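Local atomic coordinates of putative methyl-accepting chemotaxis signal transduction protein (Campylobacter jejuni, PDB entry 6W3O), a protein that probably serves as a chemoreceptor, binding small amino-acid-like ligands through a double Cache (dCache) sensor region and passing the signal on to the chemotaxis machinery. Residues A[38-43]-A[157-162]. Residues are numbered along the deposited sequence; the frame is centred on the assembly and turned at random. Where two conformers were deposited one is given.
Sequences SFTRAL and LGVDIP. With NA (sodium ion), chain E; SKG (4-methylisoleucine), chain C.
Val-159 spreads its two methyls against the helical face formed by Phe-39 and Thr-40. Its CG2 lies in the plane of the Phe-39 ring, off the edge at CE1, while CG1 approaches the same CE1 obliquely at 3.7 Å. The ring gets there because CG stands anti to the backbone N (chi1 171°), which sends it off the helix toward the strand; Tyr-72 of helix 58-76 meets it edge-to-face. The side chains of Thr-40 and Val-159 run alongside each other, pointing opposite ways, with Thr-40 OG1 3.7 Å from Val-159 CG2. That hydroxyl makes no polar bond to the strand: it is hydrogen-bonded to the carbonyl O of Asn-36, one turn back in the helix, which satisfies it inside a buried apolar interface. The Thr-40 methyl, CG2, lies 4.0 Å from Leu-157 CD2.

One turn along from Phe-39, Leu-43 crosses Leu-157 at a slant, CD2 meeting Leu-157 CD1 at 3.6 Å, and Leu-157 CD2 touches both Leu-43 CG and the Thr-40 carbonyl O. No hydrogen bond joins helix and strand; the axes of segments 38-43 and 157-162 pass 9.5 Å apart, inclined well off antiparallel (147°).

Alternation along the strand gives its two faces different tasks. Leu-157 and Val-159 point to the helix, whereas Asp-160 reaches the ligand, OD2 accepting a 2.7 Å hydrogen bond from the amino N of 4-methylisoleucine. Tyr-82 and Thr-142 hold OD1, Asn-80 also binds OD2, and Asp-133 offers the ligand a second carboxylate. A long N-terminal helix laid across one face of an antiparallel sheet, with an amino-acid ligand held on the other by a strand aspartate, is consistent with the membrane-distal module of a dCache chemoreceptor.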
ATOM      1  N   SER A  38     -10.542   2.328  -6.040  0.75  8.55           N
ATOM      2  CA  SER A  38     -11.855   2.223  -6.679  0.75  8.53           C
ATOM      3  C   SER A  38     -12.945   2.062  -5.624  0.75  8.41           C
ATOM      4  O   SER A  38     -14.015   2.672  -5.717  0.75  8.62           O
ATOM      5  CB  SER A  38     -11.868   1.046  -7.653  0.75  8.50           C
ATOM      6  OG  SER A  38     -11.002   1.322  -8.772  0.75 11.68           O
ATOM      7  N   PHE A  39     -12.689   1.196  -4.641  1.00  7.88           N
ATOM      8  CA  PHE A  39     -13.612   0.990  -3.529  1.00  7.49           C
ATOM      9  C   PHE A  39     -13.940   2.306  -2.821  1.00  7.31           C
ATOM     10  O   PHE A  39     -15.105   2.630  -2.567  1.00  7.99           O
ATOM     11  CB  PHE A  39     -12.980  -0.042  -2.607  1.00  8.38           C
ATOM     12  CG  PHE A  39     -13.692  -0.216  -1.290  1.00  8.10           C
ATOM     13  CD1 PHE A  39     -13.310   0.531  -0.197  1.00  8.73           C
ATOM     14  CD2 PHE A  39     -14.663  -1.160  -1.126  1.00  8.69           C
ATOM     15  CE1 PHE A  39     -13.910   0.328   1.023  1.00  9.22           C
ATOM     16  CE2 PHE A  39     -15.246  -1.394   0.092  1.00  8.48           C
ATOM     17  CZ  PHE A  39     -14.858  -0.672   1.183  1.00  9.01           C
ATOM     18  N   THR A  40     -12.893   3.061  -2.517  1.00  7.90           N
ATOM     19  CA  THR A  40     -13.038   4.310  -1.781  1.00  8.32           C
ATOM     20  C   THR A  40     -13.850   5.305  -2.597  1.00  8.39           C
ATOM     21  O   THR A  40     -14.696   6.035  -2.066  1.00  8.62           O
ATOM     22  CB  THR A  40     -11.653   4.827  -1.393  1.00  9.04           C
ATOM     23  OG1 THR A  40     -10.988   3.834  -0.573  1.00 10.40           O
ATOM     24  CG2 THR A  40     -11.729   6.110  -0.644  1.00 10.69           C
ATOM     25  N   ARG A  41     -13.570   5.358  -3.898  0.66  7.75           N
ATOM     26  CA  ARG A  41     -14.291   6.242  -4.790  0.66  9.10           C
ATOM     27  C   ARG A  41     -15.781   5.887  -4.847  0.66  8.38           C
ATOM     28  O   ARG A  41     -16.644   6.791  -4.897  0.66  9.77           O
ATOM     29  CB  ARG A  41     -13.631   6.189  -6.165  0.66 11.47           C
ATOM     30  CG  ARG A  41     -14.359   6.928  -7.248  0.66 12.28           C
ATOM     31  CD  ARG A  41     -13.381   7.417  -8.290  0.66 15.26           C
ATOM     32  NE  ARG A  41     -12.606   8.516  -7.735  0.66 14.85           N
ATOM     33  CZ  ARG A  41     -11.291   8.528  -7.512  0.66 15.50           C
ATOM     34  NH1 ARG A  41     -10.508   7.536  -7.917  0.66 20.65           N
ATOM     35  NH2 ARG A  41     -10.748   9.614  -6.928  0.66 12.92           N
ATOM     36  N   ALA A  42     -16.091   4.595  -4.918  1.00  7.30           N
ATOM     37  CA  ALA A  42     -17.477   4.154  -4.954  1.00  8.26           C
ATOM     38  C   ALA A  42     -18.203   4.563  -3.666  1.00  8.21           C
ATOM     39  O   ALA A  42     -19.345   5.021  -3.704  1.00  8.68           O
ATOM     40  CB  ALA A  42     -17.545   2.656  -5.182  1.00  8.41           C
ATOM     41  N   LEU A  43     -17.532   4.406  -2.534  1.00  8.43           N
ATOM     42  CA  LEU A  43     -18.105   4.770  -1.254  1.00  8.07           C
ATOM     43  C   LEU A  43     -18.350   6.285  -1.167  1.00  7.92           C
ATOM     44  O   LEU A  43     -19.415   6.726  -0.744  1.00  8.51           O
ATOM     45  CB  LEU A  43     -17.191   4.264  -0.144  1.00  8.50           C
ATOM     46  CG  LEU A  43     -17.628   4.518   1.309  1.00  8.44           C
ATOM     47  CD1 LEU A  43     -19.085   4.151   1.555  1.00  9.93           C
ATOM     48  CD2 LEU A  43     -16.737   3.695   2.243  1.00  9.96           C
ATOM     49  N   LEU A 157     -13.666  10.773   4.469  1.00  8.16           N
ATOM     50  CA  LEU A 157     -13.841   9.323   4.474  1.00  8.52           C
ATOM     51  C   LEU A 157     -12.488   8.671   4.685  1.00  8.77           C
ATOM     52  O   LEU A 157     -11.493   9.084   4.073  1.00  9.27           O
ATOM     53  CB  LEU A 157     -14.386   8.904   3.111  1.00  9.54           C
ATOM     54  CG  LEU A 157     -14.583   7.415   2.865  1.00  8.85           C
ATOM     55  CD1 LEU A 157     -15.639   6.805   3.747  1.00 11.37           C
ATOM     56  CD2 LEU A 157     -14.955   7.220   1.414  1.00  9.62           C
ATOM     57  N   GLY A 158     -12.449   7.632   5.507  1.00  8.12           N
ATOM     58  CA  GLY A 158     -11.246   6.801   5.640  1.00  8.23           C
ATOM     59  C   GLY A 158     -11.588   5.349   5.544  1.00  7.71           C
ATOM     60  O   GLY A 158     -12.619   4.880   6.033  1.00  8.36           O
ATOM     61  N   VAL A 159     -10.660   4.602   4.932  1.00  7.93           N
ATOM     62  CA  VAL A 159     -10.742   3.152   4.765  1.00  8.42           C
ATOM     63  C   VAL A 159      -9.406   2.573   5.180  1.00  7.82           C
ATOM     64  O   VAL A 159      -8.359   2.942   4.633  1.00  8.65           O
ATOM     65  CB  VAL A 159     -11.054   2.775   3.299  1.00  8.54           C
ATOM     66  CG1 VAL A 159     -10.994   1.271   3.135  1.00  9.27           C
ATOM     67  CG2 VAL A 159     -12.375   3.328   2.867  1.00  9.43           C
ATOM     68  N   ASP A 160      -9.413   1.708   6.211  1.00  8.56           N
ATOM     69  CA  ASP A 160      -8.186   1.075   6.686  1.00  8.32           C
ATOM     70  C   ASP A 160      -8.132  -0.378   6.242  1.00  9.36           C
ATOM     71  O   ASP A 160      -9.012  -1.181   6.579  1.00  9.70           O
ATOM     72  CB  ASP A 160      -8.152   1.082   8.238  1.00  8.68           C
ATOM     73  CG  ASP A 160      -8.092   2.451   8.868  1.00  8.88           C
ATOM     74  OD1 ASP A 160      -7.820   3.444   8.162  1.00  9.67           O
ATOM     75  OD2 ASP A 160      -8.379   2.506  10.093  1.00 11.16           O
ATOM     76  N   ILE A 161      -7.085  -0.700   5.486  1.00  9.55           N
ATOM     77  CA  ILE A 161      -6.842  -2.038   5.020  1.00  9.56           C
ATOM     78  C   ILE A 161      -5.587  -2.566   5.726  1.00 10.72           C
ATOM     79  O   ILE A 161      -4.575  -1.896   5.744  1.00 11.37           O
ATOM     80  CB  ILE A 161      -6.594  -2.044   3.502  1.00  9.96           C
ATOM     81  CG1 ILE A 161      -7.765  -1.374   2.760  1.00 10.25           C
ATOM     82  CG2 ILE A 161      -6.377  -3.479   3.004  1.00 11.83           C
ATOM     83  CD1 ILE A 161      -9.095  -2.075   2.915  1.00 11.87           C
ATOM     84  N   PRO A 162      -5.630  -3.791   6.306  1.00 11.37           N
ATOM     85  CA  PRO A 162      -4.425  -4.296   6.955  1.00 13.14           C
ATOM     86  C   PRO A 162      -3.245  -4.348   5.993  1.00 11.37           C
ATOM     87  O   PRO A 162      -3.379  -4.836   4.847  1.00 12.10           O
ATOM     88  CB  PRO A 162      -4.835  -5.723   7.370  1.00 15.69           C
ATOM     89  CG  PRO A 162      -6.326  -5.658   7.560  1.00 17.22           C
ATOM     90  CD  PRO A 162      -6.750  -4.736   6.435  1.00 13.93           C
TER
HETATM   91 NA    NA E 303     -10.205  -1.264  -9.634  1.00 40.30          NA
HETATM   92  N   SKG C 301      -6.948   4.288  11.602  1.00 12.95           N
HETATM   93  CA  SKG C 301      -7.422   5.609  12.051  1.00 11.66           C
HETATM   94  C   SKG C 301      -6.317   6.148  12.962  1.00 13.72           C
HETATM   95  O   SKG C 301      -5.677   5.369  13.710  1.00 14.15           O
HETATM   96  CB  SKG C 301      -8.811   5.453  12.706  1.00 15.16           C
HETATM   97  CG  SKG C 301      -9.387   6.845  13.033  1.00 16.05           C
HETATM   98  CD1 SKG C 301     -10.912   6.728  13.016  1.00 18.89           C
HETATM   99  CD2 SKG C 301      -8.863   7.352  14.415  1.00 19.78           C
HETATM  100  OXT SKG C 301      -6.050   7.378  12.959  1.00 14.35           O
HETATM  101  CAE SKG C 301      -8.858   4.465  13.867  1.00 19.08           C
HETATM  102  O   HOH W   1     -12.331  -2.757  -8.567  1.00 26.63           O